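Local coordinates for protein OBCA, Oxalate Biosynthetic Component A (PDB 4NNB) that is a biosynthetic component of Burkholderia glumae that joins an N-terminal domain to a TIM-barrel-type domain and holds a magnesium ion and an oxaloacetate ion, at residues G35-D40 with E237-G242; W140-Q145 with A483-G488; A218-V223 with E497-V502; D257-V262 with K297-V302. One frame throughout, in Å; residues are numbered along the deposited sequence.

Along the chain the segments of contacts 1, 2 and 3 alternate, so the three loops they close are interlocked; contact 4 follows contact 1 and is nested inside the loops closed by contacts 2 and 3. Contacts 3 and 4 belong to the barrel: strand 222-229 leaves contact 3, and helix 255-268 of contact 4 packs on the same strand, the two centres lying about 23 Å apart. The centres of contacts 2 and 3 are about 21 Å apart, their nearest atoms about 6 Å. Contact 1 is remote, its centre about 45 Å from that of contact 3, at the tip of the 234-238 and 242-246 hairpin. Contacts 1 and 2 thus join the N-terminal region to later parts of the chain.

Contact 1. Residues G35-D40 with E237-G242; sequences GFFDAD and EIPGLG
Phe36 and Phe37 reach across to Pro239 from a backbone that stays well away: the nearest pair of CA atoms, those of Phe36 and Pro239, is 7.8 Å apart. Residues 35-40 form an irregular link before helix 41-51, whereas 237-242 is the turn of a hairpin in which Leu241 and Gly242 both face Ile238, a classic beta bulge. Ile238 and Gly242 pair through two backbone bonds, Gly242 N to Ile238 O at 2.8 Å and Ile238 N to Gly242 O at 3.0 Å, with Pro239 in the turn between them. Phe36 and Pro239 slide past each other in opposite senses, and Pro239 CB lies over one face of the Phe36 ring, 4.2 Å from its centroid and 24° off the normal, a CH-pi contact displaced toward the rim. Phe37 instead meets the proline tip to tip, its CZ 3.6 Å from Pro239 CD. Glu237 O lies near the plane of this ring, at its edge, 3.6 Å from Phe37 CZ. On the hairpin, Ile238 and Leu241 pack against Ile28 of strand 27-29. The chemistry between the segments is therefore apolar and aromatic, with 177 Å² buried, consistent with a modest surface contact held by ring-to-proline packing.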
loop_
_atom_site.group_PDB
_atom_site.type_symbol
_atom_site.label_atom_id
_atom_site.label_comp_id
_atom_site.label_asym_id
_atom_site.label_seq_id
_atom_site.Cartn_x
_atom_site.Cartn_y
_atom_site.Cartn_z
ATOM N N GLY A 35 -0.471 -21.277 -30.592
ATOM C CA GLY A 35 -1.164 -21.499 -31.846
ATOM C C GLY A 35 -1.186 -20.245 -32.698
ATOM O O GLY A 35 -1.925 -20.166 -33.675
ATOM N N PHE A 36 -0.377 -19.259 -32.317
ATOM C CA PHE A 36 -0.230 -18.029 -33.093
ATOM C C PHE A 36 1.210 -17.538 -33.078
ATOM O O PHE A 36 1.638 -16.792 -33.959
ATOM C CB PHE A 36 -1.143 -16.940 -32.554
ATOM C CG PHE A 36 -2.355 -16.714 -33.382
ATOM C CD1 PHE A 36 -2.302 -15.885 -34.486
ATOM C CD2 PHE A 36 -3.553 -17.330 -33.061
ATOM C CE1 PHE A 36 -3.419 -15.670 -35.256
ATOM C CE2 PHE A 36 -4.680 -17.120 -33.827
ATOM C CZ PHE A 36 -4.611 -16.291 -34.925
ATOM N N PHE A 37 1.946 -17.942 -32.054
ATOM C CA PHE A 37 3.369 -17.665 -31.987
ATOM C C PHE A 37 4.095 -19.008 -31.975
ATOM O O PHE A 37 3.489 -20.037 -31.668
ATOM C CB PHE A 37 3.693 -16.856 -30.730
ATOM C CG PHE A 37 2.877 -15.598 -30.587
ATOM C CD1 PHE A 37 3.264 -14.426 -31.214
ATOM C CD2 PHE A 37 1.723 -15.590 -29.816
ATOM C CE1 PHE A 37 2.514 -13.265 -31.079
ATOM C CE2 PHE A 37 0.968 -14.436 -29.678
ATOM C CZ PHE A 37 1.364 -13.271 -30.310
ATOM N N ASP A 38 5.377 -19.012 -32.326
ATOM C CA ASP A 38 6.168 -20.237 -32.213
ATOM C C ASP A 38 6.155 -20.690 -30.755
ATOM O O ASP A 38 6.013 -19.866 -29.851
ATOM C CB ASP A 38 7.603 -20.020 -32.706
ATOM C CG ASP A 38 8.370 -19.031 -31.854
ATOM O OD1 ASP A 38 9.080 -19.473 -30.922
ATOM O OD2 ASP A 38 8.264 -17.813 -32.117
ATOM N N ALA A 39 6.304 -21.992 -30.526
ATOM C CA ALA A 39 6.184 -22.549 -29.177
ATOM C C ALA A 39 7.157 -21.922 -28.173
ATOM O O ALA A 39 6.924 -21.969 -26.962
ATOM C CB ALA A 39 6.355 -24.059 -29.212
ATOM N N ASP A 40 8.234 -21.330 -28.681
ATOM C CA ASP A 40 9.274 -20.762 -27.828
ATOM C C ASP A 40 9.057 -19.294 -27.471
ATOM O O ASP A 40 9.366 -18.877 -26.354
ATOM C CB ASP A 40 10.657 -20.956 -28.457
ATOM C CG ASP A 40 11.306 -22.256 -28.035
ATOM O OD1 ASP A 40 12.552 -22.331 -28.049
ATOM O OD2 ASP A 40 10.568 -23.199 -27.678
ATOM N N GLU A 237 1.418 -7.485 -27.980
ATOM C CA GLU A 237 0.241 -7.576 -28.833
ATOM C C GLU A 237 -0.177 -9.026 -29.050
ATOM O O GLU A 237 0.649 -9.879 -29.369
ATOM C CB GLU A 237 0.474 -6.869 -30.171
ATOM C CG GLU A 237 -0.782 -6.765 -31.033
ATOM C CD GLU A 237 -0.861 -5.460 -31.808
ATOM O OE1 GLU A 237 -0.238 -5.365 -32.887
ATOM O OE2 GLU A 237 -1.549 -4.531 -31.336
ATOM N N ILE A 238 -1.463 -9.297 -28.856
ATOM C CA ILE A 238 -1.996 -10.654 -28.956
ATOM C C ILE A 238 -3.202 -10.679 -29.887
ATOM O O ILE A 238 -4.215 -10.038 -29.613
ATOM C CB ILE A 238 -2.380 -11.191 -27.567
ATOM C CG1 ILE A 238 -1.119 -11.351 -26.709
ATOM C CG2 ILE A 238 -3.127 -12.510 -27.684
ATOM C CD1 ILE A 238 -1.374 -11.822 -25.299
ATOM N N PRO A 239 -3.088 -11.405 -31.009
ATOM C CA PRO A 239 -4.169 -11.432 -32.003
ATOM C C PRO A 239 -5.473 -11.941 -31.403
ATOM O O PRO A 239 -5.453 -12.790 -30.513
ATOM C CB PRO A 239 -3.649 -12.412 -33.058
ATOM C CG PRO A 239 -2.159 -12.369 -32.913
ATOM C CD PRO A 239 -1.923 -12.199 -31.437
ATOM N N GLY A 240 -6.594 -11.405 -31.872
ATOM C CA GLY A 240 -7.890 -11.790 -31.346
ATOM C C GLY A 240 -8.042 -11.426 -29.883
ATOM O O GLY A 240 -8.788 -12.075 -29.147
ATOM N N LEU A 241 -7.327 -10.388 -29.455
ATOM C CA LEU A 241 -7.384 -9.965 -28.062
ATOM C C LEU A 241 -7.016 -8.502 -27.900
ATOM O O LEU A 241 -7.770 -7.736 -27.308
ATOM C CB LEU A 241 -6.481 -10.836 -27.183
ATOM C CG LEU A 241 -6.857 -10.782 -25.701
ATOM C CD1 LEU A 241 -8.315 -11.162 -25.533
ATOM C CD2 LEU A 241 -5.982 -11.703 -24.888
ATOM N N GLY A 242 -5.855 -8.116 -28.422
ATOM C CA GLY A 242 -5.409 -6.740 -28.312
ATOM C C GLY A 242 -4.118 -6.608 -27.523
ATOM O O GLY A 242 -3.377 -7.578 -27.354
#

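Contact 2. Residues W140-Q145 with A483-G488; sequences WIVSEQ and ARVPGG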
loop_
_atom_site.group_PDB
_atom_site.type_symbol
_atom_site.label_atom_id
_atom_site.label_comp_id
_atom_site.label_asym_id
_atom_site.label_seq_id
_atom_site.Cartn_x
_atom_site.Cartn_y
_atom_site.Cartn_z
ATOM N N TRP A 140 -14.798 -1.565 -10.999
ATOM C CA TRP A 140 -16.233 -1.452 -10.718
ATOM C C TRP A 140 -16.359 -0.673 -9.425
ATOM O O TRP A 140 -15.444 -0.689 -8.601
ATOM C CB TRP A 140 -16.877 -2.826 -10.518
ATOM C CG TRP A 140 -16.936 -3.716 -11.728
ATOM C CD1 TRP A 140 -15.897 -4.064 -12.548
ATOM C CD2 TRP A 140 -18.087 -4.437 -12.211
ATOM N NE1 TRP A 140 -16.337 -4.939 -13.524
ATOM C CE2 TRP A 140 -17.675 -5.178 -13.338
ATOM C CE3 TRP A 140 -19.423 -4.510 -11.805
ATOM C CZ2 TRP A 140 -18.563 -5.991 -14.067
ATOM C CZ3 TRP A 140 -20.303 -5.319 -12.528
ATOM C CH2 TRP A 140 -19.866 -6.047 -13.643
ATOM N N ILE A 141 -17.483 0.005 -9.227
ATOM C CA ILE A 141 -17.668 0.770 -7.997
ATOM C C ILE A 141 -18.947 0.387 -7.264
ATOM O O ILE A 141 -19.858 -0.199 -7.850
ATOM C CB ILE A 141 -17.612 2.301 -8.252
ATOM C CG1 ILE A 141 -18.636 2.722 -9.305
ATOM C CG2 ILE A 141 -16.206 2.708 -8.722
ATOM C CD1 ILE A 141 -19.920 3.280 -8.737
ATOM N N VAL A 142 -18.996 0.705 -5.975
ATOM C CA VAL A 142 -20.183 0.439 -5.170
ATOM C C VAL A 142 -21.120 1.646 -5.226
ATOM O O VAL A 142 -20.689 2.776 -4.993
ATOM C CB VAL A 142 -19.804 0.169 -3.704
ATOM C CG1 VAL A 142 -21.046 0.080 -2.835
ATOM C CG2 VAL A 142 -18.953 -1.097 -3.585
ATOM N N SER A 143 -22.393 1.425 -5.543
ATOM C CA SER A 143 -23.360 2.536 -5.560
ATOM C C SER A 143 -23.934 2.807 -4.165
ATOM O O SER A 143 -23.686 2.048 -3.226
ATOM C CB SER A 143 -24.506 2.235 -6.527
ATOM O OG SER A 143 -25.375 1.259 -5.971
ATOM N N GLU A 144 -24.726 3.870 -4.022
ATOM C CA GLU A 144 -25.337 4.161 -2.715
ATOM C C GLU A 144 -26.300 3.058 -2.261
ATOM O O GLU A 144 -26.547 2.891 -1.069
ATOM C CB GLU A 144 -26.044 5.522 -2.703
ATOM C CG GLU A 144 -26.592 5.923 -1.320
ATOM C CD GLU A 144 -25.587 5.698 -0.179
ATOM O OE1 GLU A 144 -24.403 6.097 -0.319
ATOM O OE2 GLU A 144 -25.987 5.115 0.859
ATOM N N GLN A 145 -26.829 2.295 -3.210
ATOM C CA GLN A 145 -27.735 1.206 -2.860
ATOM C C GLN A 145 -26.956 -0.069 -2.568
ATOM O O GLN A 145 -27.537 -1.091 -2.195
ATOM C CB GLN A 145 -28.771 0.969 -3.971
ATOM C CG GLN A 145 -29.753 2.131 -4.176
ATOM C CD GLN A 145 -29.113 3.350 -4.828
ATOM O OE1 GLN A 145 -28.213 3.224 -5.667
ATOM N NE2 GLN A 145 -29.571 4.541 -4.438
ATOM N N ALA A 483 -20.052 -0.414 4.551
ATOM C CA ALA A 483 -21.202 -1.151 5.084
ATOM C C ALA A 483 -22.333 -1.350 4.063
ATOM O O ALA A 483 -23.188 -2.217 4.241
ATOM C CB ALA A 483 -21.730 -0.467 6.349
ATOM N N ARG A 484 -22.329 -0.556 2.994
ATOM C CA ARG A 484 -23.372 -0.644 1.972
ATOM C C ARG A 484 -23.328 -1.951 1.190
ATOM O O ARG A 484 -24.362 -2.436 0.711
ATOM C CB ARG A 484 -23.257 0.531 0.999
ATOM C CG ARG A 484 -23.337 1.900 1.657
ATOM C CD ARG A 484 -23.034 3.009 0.664
ATOM N NE ARG A 484 -21.704 2.868 0.063
ATOM C CZ ARG A 484 -21.178 3.724 -0.812
ATOM N NH1 ARG A 484 -21.855 4.799 -1.183
ATOM N NH2 ARG A 484 -19.974 3.504 -1.319
ATOM N N VAL A 485 -22.132 -2.518 1.044
ATOM C CA VAL A 485 -21.953 -3.661 0.147
ATOM C C VAL A 485 -21.860 -4.956 0.947
ATOM O O VAL A 485 -21.252 -4.980 2.024
ATOM C CB VAL A 485 -20.721 -3.461 -0.796
ATOM C CG1 VAL A 485 -19.400 -3.682 -0.046
ATOM C CG2 VAL A 485 -20.813 -4.364 -2.021
ATOM N N PRO A 486 -22.514 -6.027 0.459
ATOM C CA PRO A 486 -22.370 -7.309 1.158
ATOM C C PRO A 486 -20.902 -7.703 1.253
ATOM O O PRO A 486 -20.130 -7.451 0.314
ATOM C CB PRO A 486 -23.134 -8.287 0.258
ATOM C CG PRO A 486 -24.211 -7.436 -0.360
ATOM C CD PRO A 486 -23.565 -6.073 -0.578
ATOM N N GLY A 487 -20.522 -8.300 2.376
ATOM C CA GLY A 487 -19.123 -8.593 2.645
ATOM C C GLY A 487 -18.415 -7.447 3.357
ATOM O O GLY A 487 -17.434 -7.659 4.069
ATOM N N GLY A 488 -18.898 -6.227 3.135
ATOM C CA GLY A 488 -18.451 -5.052 3.869
ATOM C C GLY A 488 -17.089 -4.447 3.536
ATOM O O GLY A 488 -16.681 -3.474 4.185
#
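The guanidinium of Arg484 is the flat group at the centre of the polar part of this contact. Over one of its faces sits Ser143 O, 3.7 Å above the plane and displaced toward the rim, while the carboxylate of Glu144 comes in at the edge. Arg484 NH1 donates to Glu144 OE1 at 3.0 Å with an N-H...O angle of 156°, a salt bridge. The acceptor lies within 5° of the guanidinium plane, yet the donor stands above the carboxylate plane, the two planes being 49° apart. The Glu144 CB points away from residues 483-488, but the chain bends at chi2, which turns CD back toward the arginine, and Glu144 OE2 also touches Arg484 CD at 3.6 Å. Arg484 has a second charged partner in Asp482, which takes NH2, so the guanidinium is gripped by two carboxylates, an arrangement likely to stabilise its positive charge.

The apolar part is Val142 against Val485: Val142 CG2 rests 4.1 Å from Val485 CB, the two side chains crossing at about a right angle. The other Val142 branch, CG1, lies beside the guanidinium, 3.9 Å from Arg484 NH2. From Val485 to Gly488 the chain makes a type II beta turn, with Gly488 N bonded to Val485 O; in residues 140-145, Ser143 OG accepts from Gln145 N in an ST turn.

Val142 belongs to strand 141-142, an outermost strand of a small antiparallel sheet, and both valines also touch Leu148 of the adjacent strand 148-149. Val485 further reaches Val132 of helix 125-137, and Arg484 lies against Arg490 of strand 489-491.

Contact 3. Residues A218-V223 with E497-V502; sequences AGAAVV and EQVSLV
Val499 places one methyl, CG1, among the backbone atoms of residues 218-220. With CG1 anti to the backbone N (chi1 173°), this branch projects from the helix and lies about 3.6 Å from each of Ala218 O and Ala220 N. The same methyl touches two side chains, Ala218 CB at 4.0 Å and Ala220 CB at 4.1 Å, so a single branch fits against three successive residues. Between those alanines Gly219 brings its N close as well; its positive phi ends helix 205-217 in a Schellman motif, and the chain leaving it passes the Val499 methyl.

Ser500 makes the second approach. Its OG, anti to the carbonyl carbon (chi1 -59°), lies 3.3 Å from Ala218 CB and is hydrogen-bonded to Trp496 O one turn back in its own helix. A water donates to Ala218 O at 2.7 Å and has a weak link to Ser500 OG, forming a loose bridge.

The nearest CA atoms, of Ala218 and Ser500, are 5.2 Å apart, a close approach consistent with their small side chains. Helix 495-507 is thereby packed on the helix-to-strand connection leading into strand 222-229. Ala10 of the parallel neighbour, strand 5-10, touches both Ala220 and Val499.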
loop_
_atom_site.group_PDB
_atom_site.type_symbol
_atom_site.label_atom_id
_atom_site.label_comp_id
_atom_site.label_asym_id
_atom_site.label_seq_id
_atom_site.Cartn_x
_atom_site.Cartn_y
_atom_site.Cartn_z
ATOM N N ALA A 218 -8.294 15.964 1.964
ATOM C CA ALA A 218 -9.173 15.070 2.702
ATOM C C ALA A 218 -8.771 15.026 4.171
ATOM O O ALA A 218 -9.461 14.414 4.989
ATOM C CB ALA A 218 -9.157 13.648 2.088
ATOM N N GLY A 219 -7.645 15.656 4.505
ATOM C CA GLY A 219 -7.243 15.786 5.895
ATOM C C GLY A 219 -5.814 15.412 6.282
ATOM O O GLY A 219 -5.437 15.562 7.440
ATOM N N ALA A 220 -5.012 14.926 5.337
ATOM C CA ALA A 220 -3.661 14.476 5.678
ATOM C C ALA A 220 -2.727 15.673 5.847
ATOM O O ALA A 220 -2.672 16.549 4.986
ATOM C CB ALA A 220 -3.114 13.507 4.609
ATOM N N ALA A 221 -1.990 15.707 6.955
ATOM C CA ALA A 221 -1.022 16.780 7.192
ATOM C C ALA A 221 0.344 16.481 6.551
ATOM O O ALA A 221 1.087 17.398 6.196
ATOM C CB ALA A 221 -0.859 17.014 8.691
ATOM N N VAL A 222 0.670 15.198 6.424
ATOM C CA VAL A 222 1.973 14.769 5.917
ATOM C C VAL A 222 1.767 13.712 4.835
ATOM O O VAL A 222 0.899 12.845 4.968
ATOM C CB VAL A 222 2.851 14.178 7.056
ATOM C CG1 VAL A 222 4.161 13.595 6.499
ATOM C CG2 VAL A 222 3.137 15.241 8.135
ATOM N N VAL A 223 2.549 13.776 3.762
ATOM C CA VAL A 223 2.441 12.772 2.714
ATOM C C VAL A 223 3.781 12.060 2.508
ATOM O O VAL A 223 4.780 12.691 2.145
ATOM C CB VAL A 223 1.973 13.383 1.381
ATOM C CG1 VAL A 223 1.731 12.273 0.349
ATOM C CG2 VAL A 223 0.691 14.216 1.596
ATOM N N GLU A 497 -9.397 8.583 0.062
ATOM C CA GLU A 497 -10.608 8.014 0.651
ATOM C C GLU A 497 -10.306 7.405 2.017
ATOM O O GLU A 497 -11.071 7.586 2.971
ATOM C CB GLU A 497 -11.276 6.993 -0.280
ATOM C CG GLU A 497 -12.581 6.456 0.308
ATOM C CD GLU A 497 -13.347 5.589 -0.656
ATOM O OE1 GLU A 497 -14.557 5.822 -0.816
ATOM O OE2 GLU A 497 -12.745 4.660 -1.247
ATOM N N GLN A 498 -9.174 6.710 2.114
ATOM C CA GLN A 498 -8.730 6.150 3.388
ATOM C C GLN A 498 -8.455 7.239 4.410
ATOM O O GLN A 498 -8.769 7.078 5.590
ATOM C CB GLN A 498 -7.505 5.248 3.172
ATOM C CG GLN A 498 -7.826 4.080 2.221
ATOM C CD GLN A 498 -6.588 3.366 1.698
ATOM O OE1 GLN A 498 -5.548 3.990 1.452
ATOM N NE2 GLN A 498 -6.693 2.052 1.533
ATOM N N VAL A 499 -7.892 8.353 3.948
ATOM C CA VAL A 499 -7.678 9.520 4.796
ATOM C C VAL A 499 -9.008 10.082 5.345
ATOM O O VAL A 499 -9.112 10.355 6.545
ATOM C CB VAL A 499 -6.901 10.623 4.041
ATOM C CG1 VAL A 499 -6.829 11.898 4.866
ATOM C CG2 VAL A 499 -5.478 10.140 3.685
ATOM N N SER A 500 -10.006 10.251 4.471
ATOM C CA SER A 500 -11.314 10.797 4.872
ATOM C C SER A 500 -11.955 9.936 5.936
ATOM O O SER A 500 -12.485 10.449 6.915
ATOM C CB SER A 500 -12.273 10.902 3.677
ATOM O OG SER A 500 -11.746 11.735 2.670
ATOM N N LEU A 501 -11.893 8.624 5.728
ATOM C CA LEU A 501 -12.505 7.662 6.631
ATOM C C LEU A 501 -11.822 7.592 7.989
ATOM O O LEU A 501 -12.495 7.529 9.016
ATOM C CB LEU A 501 -12.555 6.278 5.985
ATOM C CG LEU A 501 -13.593 6.134 4.873
ATOM C CD1 LEU A 501 -13.355 4.857 4.080
ATOM C CD2 LEU A 501 -15.004 6.145 5.466
ATOM N N VAL A 502 -10.495 7.602 8.020
ATOM C CA VAL A 502 -9.835 7.598 9.318
ATOM C C VAL A 502 -10.067 8.922 10.058
ATOM O O VAL A 502 -10.240 8.930 11.272
ATOM C CB VAL A 502 -8.328 7.259 9.234
ATOM C CG1 VAL A 502 -7.538 8.453 8.742
ATOM C CG2 VAL A 502 -7.827 6.843 10.612
HETATM O O HOH W 1 -12.165 14.406 4.624
#

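Contact 4. Residues D257-V262 with K297-V302; sequences DYDAIV and KFYDDV
Tyr299 and Val262 meet between a regular helix, 257-262, and an irregular loop, 297-302, whose nearest CA atoms, those of Val262 and Val302, are 7.5 Å apart. The ring of Tyr299 is sandwiched. On one face Val262 CG2 lies 4.0 Å from the ring centroid and 16° off its normal, a CH-pi contact; on the opposite face is Lys297 CE, 3.5 Å above the plane and displaced toward the rim. Val262 CG1, anti to the backbone N (chi1 173°), lies 4.0 Å from Val302 CG2 and also touches the ring at Tyr299 CG.

Lys297, extended beyond CG, passes across the tyrosine and delivers NZ to Asp259 OD1 at 2.8 Å, a salt bridge. The ammonium meets that oxygen on the syn side, 22° out of the carboxylate plane, and the two side chains cross at about a right angle. At the far end of the ring, Tyr299 OH approaches Tyr258 CB at 3.5 Å and is hydrogen-bonded to His295 O. One water donates both to this hydroxyl and to Asp259 OD1; another donates to Asp259 O, at 2.6 Å, and to Asp301 OD2.

Tyr258, whose side chain is about 8 Å from the bound oxaloacetate and magnesium ions, also packs against Leu225 and Thr227 of strand 222-229. Asp259 OD1 is thus shared by an ammonium and a water, which probably favours its charged form, while the Tyr299 ring lies between Lys297 CE and the Val262 methyl.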
loop_
_atom_site.group_PDB
_atom_site.type_symbol
_atom_site.label_atom_id
_atom_site.label_comp_id
_atom_site.label_asym_id
_atom_site.label_seq_id
_atom_site.Cartn_x
_atom_site.Cartn_y
_atom_site.Cartn_z
ATOM N N ASP A 257 11.682 12.166 -11.281
ATOM C CA ASP A 257 10.297 12.195 -10.788
ATOM C C ASP A 257 10.131 13.204 -9.654
ATOM O O ASP A 257 9.215 14.035 -9.672
ATOM C CB ASP A 257 9.826 10.799 -10.354
ATOM C CG ASP A 257 9.523 9.891 -11.534
ATOM O OD1 ASP A 257 9.636 10.376 -12.666
ATOM O OD2 ASP A 257 9.173 8.702 -11.335
ATOM N N TYR A 258 11.029 13.159 -8.673
ATOM C CA TYR A 258 10.953 14.114 -7.571
ATOM C C TYR A 258 11.188 15.557 -8.015
ATOM O O TYR A 258 10.610 16.475 -7.457
ATOM C CB TYR A 258 11.899 13.715 -6.424
ATOM C CG TYR A 258 11.332 12.587 -5.589
ATOM C CD1 TYR A 258 10.131 12.751 -4.912
ATOM C CD2 TYR A 258 11.984 11.370 -5.480
ATOM C CE1 TYR A 258 9.593 11.738 -4.146
ATOM C CE2 TYR A 258 11.457 10.343 -4.705
ATOM C CZ TYR A 258 10.264 10.536 -4.043
ATOM O OH TYR A 258 9.719 9.526 -3.281
ATOM N N ASP A 259 12.031 15.757 -9.022
ATOM C CA ASP A 259 12.256 17.103 -9.564
ATOM C C ASP A 259 10.952 17.692 -10.092
ATOM O O ASP A 259 10.754 18.912 -10.084
ATOM C CB ASP A 259 13.284 17.060 -10.697
ATOM C CG ASP A 259 14.710 16.959 -10.189
ATOM O OD1 ASP A 259 14.921 17.079 -8.958
ATOM O OD2 ASP A 259 15.612 16.786 -11.032
ATOM N N ALA A 260 10.066 16.809 -10.533
ATOM C CA ALA A 260 8.745 17.203 -11.013
ATOM C C ALA A 260 7.750 17.294 -9.852
ATOM O O ALA A 260 7.058 18.307 -9.691
ATOM C CB ALA A 260 8.254 16.225 -12.072
ATOM N N ILE A 261 7.698 16.248 -9.027
ATOM C CA ILE A 261 6.704 16.175 -7.950
ATOM C C ILE A 261 6.805 17.301 -6.925
ATOM O O ILE A 261 5.794 17.926 -6.591
ATOM C CB ILE A 261 6.728 14.799 -7.229
ATOM C CG1 ILE A 261 6.308 13.698 -8.201
ATOM C CG2 ILE A 261 5.824 14.808 -6.009
ATOM C CD1 ILE A 261 6.801 12.295 -7.830
ATOM N N VAL A 262 8.006 17.555 -6.414
ATOM C CA VAL A 262 8.159 18.547 -5.355
ATOM C C VAL A 262 7.582 19.928 -5.728
ATOM O O VAL A 262 6.741 20.448 -4.994
ATOM C CB VAL A 262 9.614 18.639 -4.819
ATOM C CG1 VAL A 262 9.749 19.802 -3.859
ATOM C CG2 VAL A 262 10.013 17.310 -4.139
ATOM N N LYS A 297 17.808 17.064 -1.567
ATOM C CA LYS A 297 18.562 18.285 -1.832
ATOM C C LYS A 297 17.692 19.501 -1.569
ATOM O O LYS A 297 16.478 19.377 -1.400
ATOM C CB LYS A 297 18.975 18.289 -3.293
ATOM C CG LYS A 297 17.776 18.229 -4.232
ATOM C CD LYS A 297 18.196 18.334 -5.677
ATOM C CE LYS A 297 16.984 18.434 -6.590
ATOM N NZ LYS A 297 17.321 18.027 -7.991
ATOM N N PHE A 298 18.312 20.680 -1.530
ATOM C CA PHE A 298 17.571 21.933 -1.599
ATOM C C PHE A 298 16.941 22.039 -2.989
ATOM O O PHE A 298 17.641 22.010 -3.995
ATOM C CB PHE A 298 18.516 23.113 -1.345
ATOM C CG PHE A 298 17.820 24.440 -1.226
ATOM C CD1 PHE A 298 17.630 25.242 -2.341
ATOM C CD2 PHE A 298 17.369 24.891 0.004
ATOM C CE1 PHE A 298 16.984 26.478 -2.232
ATOM C CE2 PHE A 298 16.727 26.121 0.121
ATOM C CZ PHE A 298 16.537 26.912 -0.998
ATOM N N TYR A 299 15.614 22.127 -3.048
ATOM C CA TYR A 299 14.927 22.301 -4.323
ATOM C C TYR A 299 14.754 23.794 -4.616
ATOM O O TYR A 299 13.938 24.451 -3.978
ATOM C CB TYR A 299 13.557 21.586 -4.314
ATOM C CG TYR A 299 13.664 20.077 -4.429
ATOM C CD1 TYR A 299 13.459 19.432 -5.640
ATOM C CD2 TYR A 299 14.000 19.306 -3.325
ATOM C CE1 TYR A 299 13.582 18.047 -5.741
ATOM C CE2 TYR A 299 14.112 17.925 -3.414
ATOM C CZ TYR A 299 13.916 17.306 -4.620
ATOM O OH TYR A 299 14.036 15.928 -4.693
ATOM N N ASP A 300 15.527 24.329 -5.563
ATOM C CA ASP A 300 15.482 25.768 -5.865
ATOM C C ASP A 300 14.082 26.287 -6.222
ATOM O O ASP A 300 13.736 27.422 -5.895
ATOM C CB ASP A 300 16.434 26.127 -7.013
ATOM C CG ASP A 300 17.893 25.942 -6.656
ATOM O OD1 ASP A 300 18.669 25.576 -7.565
ATOM O OD2 ASP A 300 18.268 26.163 -5.484
ATOM N N ASP A 301 13.283 25.467 -6.901
ATOM C CA ASP A 301 11.963 25.907 -7.349
ATOM C C ASP A 301 11.029 26.140 -6.185
ATOM O O ASP A 301 9.978 26.745 -6.328
ATOM C CB ASP A 301 11.331 24.855 -8.244
ATOM C CG ASP A 301 12.100 24.643 -9.506
ATOM O OD1 ASP A 301 12.923 25.522 -9.838
ATOM O OD2 ASP A 301 11.874 23.596 -10.159
ATOM N N VAL A 302 11.432 25.656 -5.024
ATOM C CA VAL A 302 10.538 25.537 -3.898
ATOM C C VAL A 302 11.134 26.241 -2.677
ATOM O O VAL A 302 10.435 26.574 -1.715
ATOM C CB VAL A 302 10.252 24.034 -3.720
ATOM C CG1 VAL A 302 10.394 23.552 -2.304
ATOM C CG2 VAL A 302 8.931 23.707 -4.350
HETATM O O HOH W 2 15.367 14.652 -6.943
HETATM O O HOH W 3 12.648 20.622 -9.508
#